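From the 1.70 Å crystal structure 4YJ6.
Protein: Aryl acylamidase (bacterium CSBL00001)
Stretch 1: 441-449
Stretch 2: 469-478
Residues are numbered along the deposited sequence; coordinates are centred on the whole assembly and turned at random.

Stretch 1 (441-449) HPSASVPAG
Stretch 2, residues 469-478: DVIAASAAFE

The centre of this contact is apolar. Val-470, on a helix, meets Ala-444, on a strand, with Val-470 CG1 3.6 Å from Ala-444 CB. Val-470 has chi1 at 177° (t), and its two methyls reach different neighbours: CG2 lies 4.1 Å from Pro-442 CG, while CG1 also comes within 4.1 Å of Ser-443 C. A branched side chain suits this place because it can cover both a proline ring and an alanine methyl without a polar group to satisfy. The Ala-444 methyl points toward the helix and packs directly against Val-470.

These contacts follow from the backbone arrangement. Residues 443-449 form a strand, extended from Ser-443 (phi/psi -155/159) through Val-446 (-107/135); Ala-448 departs from this pattern at -104/-4, and Gly-449 adopts 134/-171, where a CB would jam against the preceding carbonyl oxygen. Residues 469-478 are helical, near -63/-43 throughout, with backbone hydrogen bonds of i to i-4 spacing such as Ser-474 N to Val-470 O at 2.9 Å. Strand and helix run in the same direction, their axes 12° from parallel and 8.5 Å apart at closest approach. The register sets Ser-443 CA 6.4 Å from Val-470 CA and Val-446 CA 6.7 Å from Ser-474 CA. The alternation of the strand directs the CB atoms of Ala-444 and Val-446 toward the helix and those of Ser-443 (p) and Ser-445 (t) away, where both hydroxyls are hydrogen-bonded elsewhere in the structure. Helical periodicity brings Val-470, Ser-474 and Phe-477 to the strand.

Farther along, Val-446 (chi1 -66°, m) spans two helix residues: its CG2 is 4.0 Å from Phe-477 CD2, and its CG1 is 3.8 Å from Ser-474 OG. Phe-477, with chi1 -176° (t) and chi2 82°, slants its ring toward the strand, so that Phe-477 CZ lies 4.4 Å from Ala-448 CA.

The polar edge involves no hydrogen bond between the stretches. Ser-474, chi1 -63° (m), turns its hydroxyl back on its own helix, donating from OG to Val-470 O at 2.7 Å. That bond helps serine fit among apolar neighbours; Ser-474 OG sits 4.1 Å from Ala-444 CB in simple van der Waals contact. At Phe-477, Pro-447 O lies near the ring plane, 3.4 Å from Phe-477 CE2, so the carbonyl oxygen meets the slightly positive hydrogen-bearing edge of the ring.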

ATOM      1  N   HIS A 441      -8.714  -0.821  11.851  1.00 10.02           N
ATOM      2  CA  HIS A 441      -8.272   0.538  12.221  1.00  9.92           C
ATOM      3  C   HIS A 441      -7.491   1.187  11.111  1.00  9.46           C
ATOM      4  O   HIS A 441      -6.745   0.513  10.433  1.00 10.16           O
ATOM      5  CB  HIS A 441      -7.350   0.426  13.452  1.00  9.20           C
ATOM      6  CG  HIS A 441      -8.061  -0.060  14.663  1.00 10.43           C
ATOM      7  ND1 HIS A 441      -8.458  -1.378  14.824  1.00 10.49           N
ATOM      8  CD2 HIS A 441      -8.506   0.608  15.756  1.00 12.06           C
ATOM      9  CE1 HIS A 441      -9.110  -1.488  15.963  1.00 11.01           C
ATOM     10  NE2 HIS A 441      -9.166  -0.299  16.544  1.00 11.31           N
ATOM     11  N   PRO A 442      -7.649   2.501  10.927  1.00  9.09           N
ATOM     12  CA  PRO A 442      -6.832   3.228   9.953  1.00  9.65           C
ATOM     13  C   PRO A 442      -5.364   3.311  10.443  1.00  9.13           C
ATOM     14  O   PRO A 442      -5.168   3.441  11.647  1.00  9.65           O
ATOM     15  CB  PRO A 442      -7.454   4.625   9.966  1.00 10.37           C
ATOM     16  CG  PRO A 442      -7.996   4.809  11.414  1.00  9.70           C
ATOM     17  CD  PRO A 442      -8.547   3.390  11.703  1.00  8.37           C
ATOM     18  N   SER A 443      -4.384   3.279   9.544  1.00  8.93           N
ATOM     19  CA  SER A 443      -3.008   3.470   9.958  1.00 10.39           C
ATOM     20  C   SER A 443      -2.199   3.989   8.780  1.00 10.19           C
ATOM     21  O   SER A 443      -2.594   3.811   7.628  1.00 10.34           O
ATOM     22  CB  SER A 443      -2.401   2.148  10.482  1.00 11.21           C
ATOM     23  OG  SER A 443      -2.261   1.174   9.448  1.00 10.15           O
ATOM     24  N   ALA A 444      -1.063   4.612   9.070  1.00  9.74           N
ATOM     25  CA  ALA A 444      -0.204   5.073   7.984  1.00  9.25           C
ATOM     26  C   ALA A 444       1.236   4.799   8.362  1.00 10.90           C
ATOM     27  O   ALA A 444       1.606   4.938   9.517  1.00 11.51           O
ATOM     28  CB  ALA A 444      -0.417   6.576   7.737  1.00  9.99           C
ATOM     29  N   SER A 445       2.037   4.413   7.380  1.00 11.58           N
ATOM     30  CA  SER A 445       3.470   4.289   7.600  1.00 11.26           C
ATOM     31  C   SER A 445       4.129   5.638   7.289  1.00 12.65           C
ATOM     32  O   SER A 445       4.023   6.130   6.168  1.00 11.34           O
ATOM     33  CB  SER A 445       4.084   3.194   6.741  1.00 12.88           C
ATOM     34  OG  SER A 445       5.482   3.080   7.059  1.00 12.58           O
ATOM     35  N   VAL A 446       4.813   6.208   8.285  1.00 10.72           N
ATOM     36  CA  VAL A 446       5.589   7.441   8.119  1.00 12.01           C
ATOM     37  C   VAL A 446       7.096   7.141   8.116  1.00 11.83           C
ATOM     38  O   VAL A 446       7.597   6.415   8.972  1.00 11.79           O
ATOM     39  CB  VAL A 446       5.310   8.515   9.230  1.00 13.45           C
ATOM     40  CG1 VAL A 446       3.869   9.010   9.128  1.00 17.65           C
ATOM     41  CG2 VAL A 446       5.557   7.987  10.659  1.00 15.67           C
ATOM     42  N   PRO A 447       7.831   7.737   7.182  1.00 10.09           N
ATOM     43  CA  PRO A 447       9.276   7.485   7.145  1.00 10.20           C
ATOM     44  C   PRO A 447       9.910   7.961   8.436  1.00 12.96           C
ATOM     45  O   PRO A 447       9.730   9.117   8.810  1.00 13.39           O
ATOM     46  CB  PRO A 447       9.737   8.361   5.950  1.00 11.81           C
ATOM     47  CG  PRO A 447       8.519   8.312   4.992  1.00 12.26           C
ATOM     48  CD  PRO A 447       7.324   8.368   5.938  1.00 12.05           C
ATOM     49  N   ALA A 448      10.637   7.071   9.111  1.00 11.88           N
ATOM     50  CA  ALA A 448      11.194   7.402  10.423  1.00 14.85           C
ATOM     51  C   ALA A 448      12.683   7.681  10.351  1.00 17.37           C
ATOM     52  O   ALA A 448      13.275   8.002  11.373  1.00 17.27           O
ATOM     53  CB  ALA A 448      10.936   6.247  11.398  1.00 14.87           C
ATOM     54  N   GLY A 449      13.284   7.511   9.173  1.00 16.46           N
ATOM     55  CA  GLY A 449      14.729   7.686   9.034  1.00 19.42           C
ATOM     56  C   GLY A 449      15.401   6.574   8.257  1.00 18.21           C
ATOM     57  O   GLY A 449      14.744   5.735   7.645  1.00 17.00           O
ATOM     58  N   ASP A 469      -7.299  11.732  12.586  1.00 10.46           N
ATOM     59  CA  ASP A 469      -6.292  11.739  13.668  1.00 12.58           C
ATOM     60  C   ASP A 469      -4.965  11.213  13.114  1.00 13.49           C
ATOM     61  O   ASP A 469      -3.881  11.669  13.499  1.00 11.88           O
ATOM     62  CB  ASP A 469      -6.711  10.819  14.828  1.00 12.59           C
ATOM     63  CG  ASP A 469      -7.780  11.423  15.741  1.00 17.98           C
ATOM     64  OD1 ASP A 469      -8.055  12.642  15.647  1.00 17.64           O
ATOM     65  OD2 ASP A 469      -8.327  10.659  16.587  1.00 15.17           O
ATOM     66  N   VAL A 470      -5.040  10.210  12.249  1.00 10.72           N
ATOM     67  CA  VAL A 470      -3.827   9.634  11.643  1.00 10.55           C
ATOM     68  C   VAL A 470      -3.173  10.690  10.749  1.00 11.02           C
ATOM     69  O   VAL A 470      -1.956  10.871  10.801  1.00 11.36           O
ATOM     70  CB  VAL A 470      -4.120   8.366  10.844  1.00 11.26           C
ATOM     71  CG1 VAL A 470      -2.837   7.827  10.153  1.00 10.47           C
ATOM     72  CG2 VAL A 470      -4.701   7.286  11.775  1.00 12.08           C
ATOM     73  N   ILE A 471      -3.967  11.370   9.929  1.00 10.70           N
ATOM     74  CA  ILE A 471      -3.430  12.445   9.084  1.00 10.13           C
ATOM     75  C   ILE A 471      -2.781  13.518   9.994  1.00 12.33           C
ATOM     76  O   ILE A 471      -1.684  13.971   9.725  1.00 10.39           O
ATOM     77  CB  ILE A 471      -4.524  13.108   8.228  1.00 10.94           C
ATOM     78  CG1 ILE A 471      -5.048  12.140   7.143  1.00  8.80           C
ATOM     79  CG2 ILE A 471      -4.009  14.378   7.582  1.00 10.48           C
ATOM     80  CD1 ILE A 471      -4.029  11.815   6.027  1.00 12.15           C
ATOM     81  N   ALA A 472      -3.475  13.929  11.051  1.00 11.15           N
ATOM     82  CA  ALA A 472      -2.969  15.030  11.900  1.00 13.36           C
ATOM     83  C   ALA A 472      -1.609  14.647  12.502  1.00 13.50           C
ATOM     84  O   ALA A 472      -0.626  15.429  12.465  1.00 13.03           O
ATOM     85  CB  ALA A 472      -3.949  15.340  13.007  1.00 14.18           C
ATOM     86  N   ALA A 473      -1.532  13.452  13.066  1.00 11.28           N
ATOM     87  CA  ALA A 473      -0.258  13.012  13.660  1.00 10.73           C
ATOM     88  C   ALA A 473       0.851  12.868  12.597  1.00 14.36           C
ATOM     89  O   ALA A 473       2.035  13.167  12.856  1.00 12.32           O
ATOM     90  CB  ALA A 473      -0.472  11.684  14.383  1.00 11.40           C
ATOM     91  N   SER A 474       0.484  12.360  11.418  1.00 10.90           N
ATOM     92  CA  SER A 474       1.443  12.165  10.350  1.00 11.06           C
ATOM     93  C   SER A 474       2.014  13.511   9.923  1.00 10.95           C
ATOM     94  O   SER A 474       3.220  13.630   9.714  1.00 12.36           O
ATOM     95  CB  SER A 474       0.759  11.493   9.126  1.00 11.60           C
ATOM     96  OG  SER A 474       0.294  10.192   9.469  1.00 10.27           O
ATOM     97  N   ALA A 475       1.141  14.503   9.727  1.00 10.19           N
ATOM     98  CA  ALA A 475       1.614  15.808   9.247  1.00 11.46           C
ATOM     99  C   ALA A 475       2.453  16.485  10.334  1.00 14.42           C
ATOM    100  O   ALA A 475       3.399  17.181  10.026  1.00 14.51           O
ATOM    101  CB  ALA A 475       0.450  16.716   8.840  1.00 11.82           C
ATOM    102  N   ALA A 476       2.060  16.308  11.584  1.00 11.88           N
ATOM    103  CA  ALA A 476       2.832  16.890  12.693  1.00 12.21           C
ATOM    104  C   ALA A 476       4.242  16.292  12.719  1.00 13.08           C
ATOM    105  O   ALA A 476       5.266  17.008  12.891  1.00 14.57           O
ATOM    106  CB  ALA A 476       2.093  16.650  13.992  1.00 10.43           C
ATOM    107  N   PHE A 477       4.330  14.976  12.554  1.00 12.80           N
ATOM    108  CA  PHE A 477       5.636  14.307  12.528  1.00 14.56           C
ATOM    109  C   PHE A 477       6.434  14.766  11.299  1.00 13.82           C
ATOM    110  O   PHE A 477       7.627  14.987  11.378  1.00 15.47           O
ATOM    111  CB  PHE A 477       5.448  12.784  12.530  1.00 13.25           C
ATOM    112  CG  PHE A 477       6.728  12.016  12.603  1.00 14.61           C
ATOM    113  CD1 PHE A 477       7.344  11.813  13.830  1.00 14.27           C
ATOM    114  CD2 PHE A 477       7.327  11.515  11.445  1.00 14.68           C
ATOM    115  CE1 PHE A 477       8.562  11.115  13.908  1.00 17.42           C
ATOM    116  CE2 PHE A 477       8.522  10.795  11.502  1.00 15.75           C
ATOM    117  CZ  PHE A 477       9.149  10.596  12.736  1.00 17.08           C
ATOM    118  N   GLU A 478       5.773  14.931  10.153  1.00 10.62           N
ATOM    119  CA  GLU A 478       6.437  15.328   8.939  1.00 11.92           C
ATOM    120  C   GLU A 478       7.102  16.695   9.113  1.00 14.48           C
ATOM    121  O   GLU A 478       8.201  16.916   8.597  1.00 15.18           O
ATOM    122  CB  GLU A 478       5.380  15.396   7.807  1.00 11.11           C
ATOM    123  CG  GLU A 478       5.940  15.721   6.435  1.00 12.70           C
ATOM    124  CD  GLU A 478       4.808  15.805   5.416  1.00 13.61           C
ATOM    125  OE1 GLU A 478       3.783  16.440   5.731  1.00 16.50           O
ATOM    126  OE2 GLU A 478       4.980  15.250   4.335  1.00 16.31           O
TER